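Local coordinates for ribonucleoside-diphosphate reductase subunit beta (Streptococcus sanguinis, PDB 4N83), which houses the dimanganese or diiron cofactor of a class Ib ribonucleotide reductase, the enzyme that converts ribonucleoside diphosphates into deoxyribonucleotides for DNA synthesis, at the interface of chains A and B. Numbering follows the deposited sequence. Chains: chain A/B, Ribonucleoside-diphosphate reductase subunit beta.

Contact 1: the interface of chains A and B. Residues chain A 105, 108-109, 117, 121; chain B 9-11.
The N-terminal loop of chain B, residues B:Asn9 to B:Asn11, lies against helices 84-111 and 114-124 of chain A in the dimer of NrdF, the small subunit of ribonucleotide reductase, a helical protein of the ferritin-like family. B:Asn11 makes the polar contact at the C-terminal end of this stretch. Its CG is anti to its own carbonyl carbon, which carries the amide towards helix 84-111, where the hydroxyl OG of A:Ser109 donates to the amide oxygen OD1 of B:Asn11 at 2.8 Å. The donor lies in the amide plane on a lone pair, with a C=O...donor angle of 122°. OG of A:Ser109 also hydrogen-bonds the carbonyl O of A:Ser105, one turn earlier, at 2.8 Å from above the carbonyl plane, so its one hydrogen must be shared between the two oxygens or pass from one to the other. A:Ile117 crosses this amide at about a right angle, its CD1 4.0 Å from CG of B:Asn11. B:Asn9 takes a different first torsion, CG anti to the backbone N (chi1 -169°), and spreads its amide over one face of the A:Phe121 ring. The planes are 23° apart, and CG of B:Asn9 stands 3.6 Å from the ring centroid, displaced towards the rim at CE2. Within chain B, the backbone N of B:Asn11 donates to OD1 of B:Asn9 at 2.9 Å from above the amide plane, a bond off the lone-pair direction that closes a short turn and probably helps fix the rotation of the amide. Between the two asparagines, CB of B:Trp10 packs 3.7 Å from CB of A:Ser105, while the backbone N of B:Trp10 reaches OG of A:Ser105 only weakly, at 3.4 Å.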
ATOM      1  N   SER A 105      16.207   6.021   6.638  1.00 92.25           N
ATOM      2  CA  SER A 105      16.900   5.197   7.634  1.00 93.18           C
ATOM      3  C   SER A 105      18.110   4.465   7.043  1.00 93.12           C
ATOM      4  O   SER A 105      19.113   4.266   7.732  1.00 93.83           O
ATOM      5  CB  SER A 105      15.937   4.186   8.269  1.00 93.30           C
ATOM      6  OG  SER A 105      14.814   4.832   8.844  1.00 93.21           O
ATOM      7  N   PHE A 108      20.943   7.025   6.788  1.00 98.84           N
ATOM      8  CA  PHE A 108      21.543   7.246   8.103  1.00101.11           C
ATOM      9  C   PHE A 108      22.439   6.080   8.530  1.00101.96           C
ATOM     10  O   PHE A 108      23.490   6.293   9.136  1.00103.90           O
ATOM     11  CB  PHE A 108      20.467   7.472   9.178  1.00101.71           C
ATOM     12  CG  PHE A 108      19.556   8.646   8.914  1.00101.52           C
ATOM     13  CD1 PHE A 108      20.066   9.877   8.513  1.00102.07           C
ATOM     14  CD2 PHE A 108      18.184   8.526   9.106  1.00101.06           C
ATOM     15  CE1 PHE A 108      19.223  10.952   8.281  1.00102.25           C
ATOM     16  CE2 PHE A 108      17.338   9.598   8.877  1.00101.15           C
ATOM     17  CZ  PHE A 108      17.857  10.814   8.465  1.00101.91           C
ATOM     18  N   SER A 109      22.019   4.857   8.213  1.00101.33           N
ATOM     19  CA  SER A 109      22.756   3.656   8.616  1.00102.41           C
ATOM     20  C   SER A 109      24.164   3.604   8.026  1.00103.58           C
ATOM     21  O   SER A 109      25.122   3.282   8.729  1.00105.40           O
ATOM     22  CB  SER A 109      21.987   2.396   8.216  1.00101.07           C
ATOM     23  OG  SER A 109      20.734   2.339   8.873  1.00100.88           O
ATOM     24  N   ILE A 117      22.467   8.685  14.946  1.00116.28           N
ATOM     25  CA  ILE A 117      21.100   8.513  14.449  1.00115.59           C
ATOM     26  C   ILE A 117      20.095   8.846  15.553  1.00116.11           C
ATOM     27  O   ILE A 117      19.081   9.496  15.298  1.00116.23           O
ATOM     28  CB  ILE A 117      20.855   7.083  13.919  1.00115.14           C
ATOM     29  CG1 ILE A 117      21.808   6.772  12.757  1.00114.28           C
ATOM     30  CG2 ILE A 117      19.413   6.927  13.444  1.00114.62           C
ATOM     31  CD1 ILE A 117      22.021   5.294  12.510  1.00113.61           C
ATOM     32  N   PHE A 121      17.055  11.823  15.207  1.00119.50           N
ATOM     33  CA  PHE A 121      15.642  11.521  15.473  1.00120.04           C
ATOM     34  C   PHE A 121      15.106  12.254  16.705  1.00121.30           C
ATOM     35  O   PHE A 121      13.942  12.659  16.729  1.00121.70           O
ATOM     36  CB  PHE A 121      15.414  10.007  15.618  1.00119.68           C
ATOM     37  CG  PHE A 121      15.252   9.289  14.306  1.00118.35           C
ATOM     38  CD1 PHE A 121      14.079   9.418  13.573  1.00117.64           C
ATOM     39  CD2 PHE A 121      16.266   8.484  13.802  1.00118.13           C
ATOM     40  CE1 PHE A 121      13.923   8.762  12.362  1.00116.62           C
ATOM     41  CE2 PHE A 121      16.115   7.824  12.592  1.00116.84           C
ATOM     42  CZ  PHE A 121      14.942   7.962  11.871  1.00116.09           C
TER
ATOM     43  N   ASN B   9      11.272   4.996  12.730  1.00 99.76           N
ATOM     44  CA  ASN B   9      12.707   4.724  12.777  1.00100.67           C
ATOM     45  C   ASN B   9      12.998   3.245  12.545  1.00 98.78           C
ATOM     46  O   ASN B   9      12.602   2.400  13.347  1.00 98.40           O
ATOM     47  CB  ASN B   9      13.274   5.163  14.132  1.00103.09           C
ATOM     48  CG  ASN B   9      14.795   5.156  14.170  1.00104.98           C
ATOM     49  OD1 ASN B   9      15.458   4.733  13.221  1.00105.60           O
ATOM     50  ND2 ASN B   9      15.355   5.630  15.277  1.00106.68           N
ATOM     51  N   TRP B  10      13.702   2.944  11.455  1.00 98.00           N
ATOM     52  CA  TRP B  10      14.035   1.562  11.097  1.00 96.29           C
ATOM     53  C   TRP B  10      15.425   1.143  11.595  1.00 97.58           C
ATOM     54  O   TRP B  10      15.949   0.110  11.176  1.00 96.40           O
ATOM     55  CB  TRP B  10      13.920   1.368   9.583  1.00 94.55           C
ATOM     56  CG  TRP B  10      12.543   1.658   9.056  1.00 93.01           C
ATOM     57  CD1 TRP B  10      12.019   2.884   8.766  1.00 93.20           C
ATOM     58  CD2 TRP B  10      11.516   0.703   8.765  1.00 91.09           C
ATOM     59  NE1 TRP B  10      10.729   2.752   8.308  1.00 91.91           N
ATOM     60  CE2 TRP B  10      10.394   1.424   8.298  1.00 90.55           C
ATOM     61  CE3 TRP B  10      11.433  -0.694   8.853  1.00 90.23           C
ATOM     62  CZ2 TRP B  10       9.204   0.798   7.917  1.00 89.35           C
ATOM     63  CZ3 TRP B  10      10.247  -1.317   8.474  1.00 89.01           C
ATOM     64  CH2 TRP B  10       9.149  -0.569   8.012  1.00 88.71           C
ATOM     65  N   ASN B  11      16.015   1.952  12.476  1.00 99.87           N
ATOM     66  CA  ASN B  11      17.221   1.573  13.220  1.00101.01           C
ATOM     67  C   ASN B  11      16.886   1.156  14.655  1.00101.46           C
ATOM     68  O   ASN B  11      17.566   0.303  15.229  1.00101.75           O
ATOM     69  CB  ASN B  11      18.234   2.721  13.230  1.00102.44           C
ATOM     70  CG  ASN B  11      18.892   2.928  11.877  1.00102.07           C
ATOM     71  OD1 ASN B  11      19.620   2.062  11.397  1.00101.24           O
ATOM     72  ND2 ASN B  11      18.644   4.080  11.259  1.00102.33           N
TER

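Contact 2: the interface of chains A and B. Residues chain A 63-64, 67, 71, 101, 105, 121, 125; chain B 5-8, 10, 84.
Two backbone amides of the extended chain B segment, those of B:Ala7 and B:Ile8, are each met by a side-chain oxygen of chain A. The N-H of B:Ile8 points almost straight (172° at H) at the hydroxyl OG1 of A:Thr67, with N and OG1 3.2 Å apart. The backbone N of B:Ala7 donates to the amide oxygen OD1 of A:Asn125 at 3.2 Å; this donor stands above the amide plane. Further towards the N terminus, the phenol OH of B:Tyr5 hydrogen-bonds the carboxylate OE1 of A:Glu71 at 3.1 Å. The two side chains run antiparallel, side by side, with carboxylate and ring planes 37° apart; the phenol lies alongside the acid, OH also near its CB. The acid gets there because its CG is anti to the carbonyl carbon and the chain beyond runs extended.

Apolar groups fill in around the polar pairs. B:Ile8 has CG1 anti to its backbone N (chi1 -165°), which leaves CG2 flanked by both N and the carbonyl carbon; that methyl reaches CB of A:Ala101 at 3.7 Å. CG2 of A:Thr67 packs against CB of B:Ile8, and the CD1 branch of A:Leu64 lies 3.8 Å from CB of B:Ala7.

In the second shell, OG1 of A:Thr67 donates to the carbonyl O of A:Thr63, one turn earlier on helix 49-78. With its own hydrogen spent there, the hydroxyl presents an acceptor to B:Ile8. Because the recognised groups are largely main-chain, the site probably sets the path of the N-terminal arm across the partner subunit and should help hold the NrdF dimer together.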
ATOM      1  N   THR A  63      11.592  12.860   6.989  1.00110.26           N
ATOM      2  CA  THR A  63      11.191  11.549   7.511  1.00110.41           C
ATOM      3  C   THR A  63       9.916  11.647   8.348  1.00110.65           C
ATOM      4  O   THR A  63       9.076  10.748   8.320  1.00109.84           O
ATOM      5  CB  THR A  63      12.301  10.921   8.385  1.00111.51           C
ATOM      6  OG1 THR A  63      13.568  11.045   7.729  1.00111.22           O
ATOM      7  CG2 THR A  63      12.014   9.446   8.656  1.00111.36           C
ATOM      8  N   LEU A  64       9.785  12.742   9.093  1.00111.36           N
ATOM      9  CA  LEU A  64       8.592  13.007   9.896  1.00111.73           C
ATOM     10  C   LEU A  64       7.346  13.133   9.018  1.00109.54           C
ATOM     11  O   LEU A  64       6.268  12.668   9.390  1.00109.35           O
ATOM     12  CB  LEU A  64       8.780  14.292  10.712  1.00113.72           C
ATOM     13  CG  LEU A  64       7.738  14.600  11.790  1.00115.48           C
ATOM     14  CD1 LEU A  64       7.898  13.666  12.981  1.00116.34           C
ATOM     15  CD2 LEU A  64       7.849  16.050  12.232  1.00116.93           C
ATOM     16  N   THR A  67       6.411   9.836   7.200  1.00 99.06           N
ATOM     17  CA  THR A  67       5.735   9.018   8.210  1.00 98.70           C
ATOM     18  C   THR A  67       4.293   9.494   8.380  1.00 98.60           C
ATOM     19  O   THR A  67       3.373   8.684   8.499  1.00 97.64           O
ATOM     20  CB  THR A  67       6.443   9.099   9.579  1.00 99.83           C
ATOM     21  OG1 THR A  67       7.842   8.843   9.413  1.00 98.94           O
ATOM     22  CG2 THR A  67       5.856   8.083  10.557  1.00100.79           C
ATOM     23  N   GLU A  71       1.004   6.773   7.366  1.00 95.49           N
ATOM     24  CA  GLU A  71       0.151   6.274   8.445  1.00 96.24           C
ATOM     25  C   GLU A  71      -1.267   6.857   8.392  1.00 95.88           C
ATOM     26  O   GLU A  71      -2.243   6.103   8.353  1.00 95.90           O
ATOM     27  CB  GLU A  71       0.808   6.552   9.804  1.00 97.90           C
ATOM     28  CG  GLU A  71       2.158   5.859   9.977  1.00 97.41           C
ATOM     29  CD  GLU A  71       2.848   6.187  11.291  1.00 98.42           C
ATOM     30  OE1 GLU A  71       2.303   6.985  12.082  1.00 99.59           O
ATOM     31  OE2 GLU A  71       3.948   5.643  11.533  1.00 97.99           O
ATOM     32  N   ALA A 101       9.622   6.857   3.697  1.00 80.52           N
ATOM     33  CA  ALA A 101       9.940   7.001   5.116  1.00 82.62           C
ATOM     34  C   ALA A 101      11.111   6.105   5.529  1.00 83.65           C
ATOM     35  O   ALA A 101      11.983   6.527   6.293  1.00 84.87           O
ATOM     36  CB  ALA A 101       8.715   6.696   5.964  1.00 83.21           C
ATOM     37  N   SER A 105      16.207   6.021   6.638  1.00 92.25           N
ATOM     38  CA  SER A 105      16.900   5.197   7.634  1.00 93.18           C
ATOM     39  C   SER A 105      18.110   4.465   7.043  1.00 93.12           C
ATOM     40  O   SER A 105      19.113   4.266   7.732  1.00 93.83           O
ATOM     41  CB  SER A 105      15.937   4.186   8.269  1.00 93.30           C
ATOM     42  OG  SER A 105      14.814   4.832   8.844  1.00 93.21           O
ATOM     43  N   PHE A 121      17.055  11.823  15.207  1.00119.50           N
ATOM     44  CA  PHE A 121      15.642  11.521  15.473  1.00120.04           C
ATOM     45  C   PHE A 121      15.106  12.254  16.705  1.00121.30           C
ATOM     46  O   PHE A 121      13.942  12.659  16.729  1.00121.70           O
ATOM     47  CB  PHE A 121      15.414  10.007  15.618  1.00119.68           C
ATOM     48  CG  PHE A 121      15.252   9.289  14.306  1.00118.35           C
ATOM     49  CD1 PHE A 121      14.079   9.418  13.573  1.00117.64           C
ATOM     50  CD2 PHE A 121      16.266   8.484  13.802  1.00118.13           C
ATOM     51  CE1 PHE A 121      13.923   8.762  12.362  1.00116.62           C
ATOM     52  CE2 PHE A 121      16.115   7.824  12.592  1.00116.84           C
ATOM     53  CZ  PHE A 121      14.942   7.962  11.871  1.00116.09           C
ATOM     54  N   ASN A 125      11.830  15.088  16.434  1.00121.84           N
ATOM     55  CA  ASN A 125      10.629  14.851  17.236  1.00123.29           C
ATOM     56  C   ASN A 125      10.351  15.957  18.263  1.00125.90           C
ATOM     57  O   ASN A 125       9.267  15.997  18.849  1.00127.07           O
ATOM     58  CB  ASN A 125      10.725  13.496  17.947  1.00123.05           C
ATOM     59  CG  ASN A 125      10.787  12.326  16.977  1.00120.95           C
ATOM     60  OD1 ASN A 125      10.251  12.389  15.869  1.00118.90           O
ATOM     61  ND2 ASN A 125      11.441  11.246  17.394  1.00120.63           N
TER
ATOM     62  N   TYR B   5       3.304  14.414  16.741  1.00128.94           N
ATOM     63  CA  TYR B   5       3.516  13.243  15.885  1.00125.63           C
ATOM     64  C   TYR B   5       4.956  12.745  16.008  1.00121.72           C
ATOM     65  O   TYR B   5       5.867  13.529  16.272  1.00122.66           O
ATOM     66  CB  TYR B   5       3.202  13.589  14.427  1.00127.28           C
ATOM     67  CG  TYR B   5       2.474  12.492  13.685  1.00127.36           C
ATOM     68  CD1 TYR B   5       3.170  11.475  13.039  1.00126.60           C
ATOM     69  CD2 TYR B   5       1.083  12.473  13.632  1.00128.46           C
ATOM     70  CE1 TYR B   5       2.499  10.469  12.360  1.00126.06           C
ATOM     71  CE2 TYR B   5       0.403  11.473  12.957  1.00127.60           C
ATOM     72  CZ  TYR B   5       1.113  10.474  12.323  1.00126.50           C
ATOM     73  OH  TYR B   5       0.438   9.479  11.651  1.00125.33           O
ATOM     74  N   LYS B   6       5.156  11.443  15.808  1.00116.95           N
ATOM     75  CA  LYS B   6       6.480  10.831  15.930  1.00114.90           C
ATOM     76  C   LYS B   6       6.946  10.241  14.603  1.00111.61           C
ATOM     77  O   LYS B   6       6.148   9.694  13.842  1.00109.64           O
ATOM     78  CB  LYS B   6       6.471   9.742  17.006  1.00114.59           C
ATOM     79  CG  LYS B   6       5.929  10.209  18.351  1.00115.89           C
ATOM     80  CD  LYS B   6       6.577   9.482  19.521  1.00115.73           C
ATOM     81  CE  LYS B   6       7.961  10.036  19.828  1.00117.08           C
ATOM     82  NZ  LYS B   6       8.518   9.491  21.096  1.00117.53           N
ATOM     83  N   ALA B   7       8.245  10.357  14.339  1.00110.67           N
ATOM     84  CA  ALA B   7       8.839   9.840  13.109  1.00108.52           C
ATOM     85  C   ALA B   7       9.124   8.346  13.237  1.00106.09           C
ATOM     86  O   ALA B   7       9.468   7.864  14.320  1.00106.21           O
ATOM     87  CB  ALA B   7      10.120  10.595  12.784  1.00109.92           C
ATOM     88  N   ILE B   8       8.978   7.623  12.129  1.00103.35           N
ATOM     89  CA  ILE B   8       9.247   6.184  12.097  1.00100.61           C
ATOM     90  C   ILE B   8      10.750   5.937  11.948  1.00100.30           C
ATOM     91  O   ILE B   8      11.418   6.593  11.144  1.00100.23           O
ATOM     92  CB  ILE B   8       8.456   5.477  10.969  1.00 98.78           C
ATOM     93  CG1 ILE B   8       8.462   3.960  11.178  1.00 97.72           C
ATOM     94  CG2 ILE B   8       9.004   5.828   9.589  1.00 98.75           C
ATOM     95  CD1 ILE B   8       7.498   3.218  10.277  1.00 96.32           C
ATOM     96  N   TRP B  10      13.702   2.944  11.455  1.00 98.00           N
ATOM     97  CA  TRP B  10      14.035   1.562  11.097  1.00 96.29           C
ATOM     98  C   TRP B  10      15.425   1.143  11.595  1.00 97.58           C
ATOM     99  O   TRP B  10      15.949   0.110  11.176  1.00 96.40           O
ATOM    100  CB  TRP B  10      13.920   1.368   9.583  1.00 94.55           C
ATOM    101  CG  TRP B  10      12.543   1.658   9.056  1.00 93.01           C
ATOM    102  CD1 TRP B  10      12.019   2.884   8.766  1.00 93.20           C
ATOM    103  CD2 TRP B  10      11.516   0.703   8.765  1.00 91.09           C
ATOM    104  NE1 TRP B  10      10.729   2.752   8.308  1.00 91.91           N
ATOM    105  CE2 TRP B  10      10.394   1.424   8.298  1.00 90.55           C
ATOM    106  CE3 TRP B  10      11.433  -0.694   8.853  1.00 90.23           C
ATOM    107  CZ2 TRP B  10       9.204   0.798   7.917  1.00 89.35           C
ATOM    108  CZ3 TRP B  10      10.247  -1.317   8.474  1.00 89.01           C
ATOM    109  CH2 TRP B  10       9.149  -0.569   8.012  1.00 88.71           C
ATOM    110  N   ALA B  84       5.182   1.119  15.088  1.00 82.99           N
ATOM    111  CA  ALA B  84       5.064   2.017  13.936  1.00 82.57           C
ATOM    112  C   ALA B  84       5.466   1.324  12.627  1.00 81.23           C
ATOM    113  O   ALA B  84       5.009   1.708  11.548  1.00 80.45           O
ATOM    114  CB  ALA B  84       5.904   3.267  14.153  1.00 84.00           C
TER

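Contact 1 and contact 2 are consecutive stretches of one crossing, their C-alpha centres about 9 Å apart, sharing A:Ser105, A:Phe121 and B:Trp10. From contact 2 to contact 1 the chain B segment passes from helix 49-78 towards the end of helix 84-111, with helix 114-124 bordering both. The centres lie about 8 Å (contact 2) and 5 Å (contact 1) from A:Tyr104, so the arm packs on the stretch of helix 84-111 that carries this predicted radical residue; these distances do not show that it touches that side chain. Two-fold symmetry repeats both contacts with the chains exchanged, giving a reciprocal embrace of the two beta subunits.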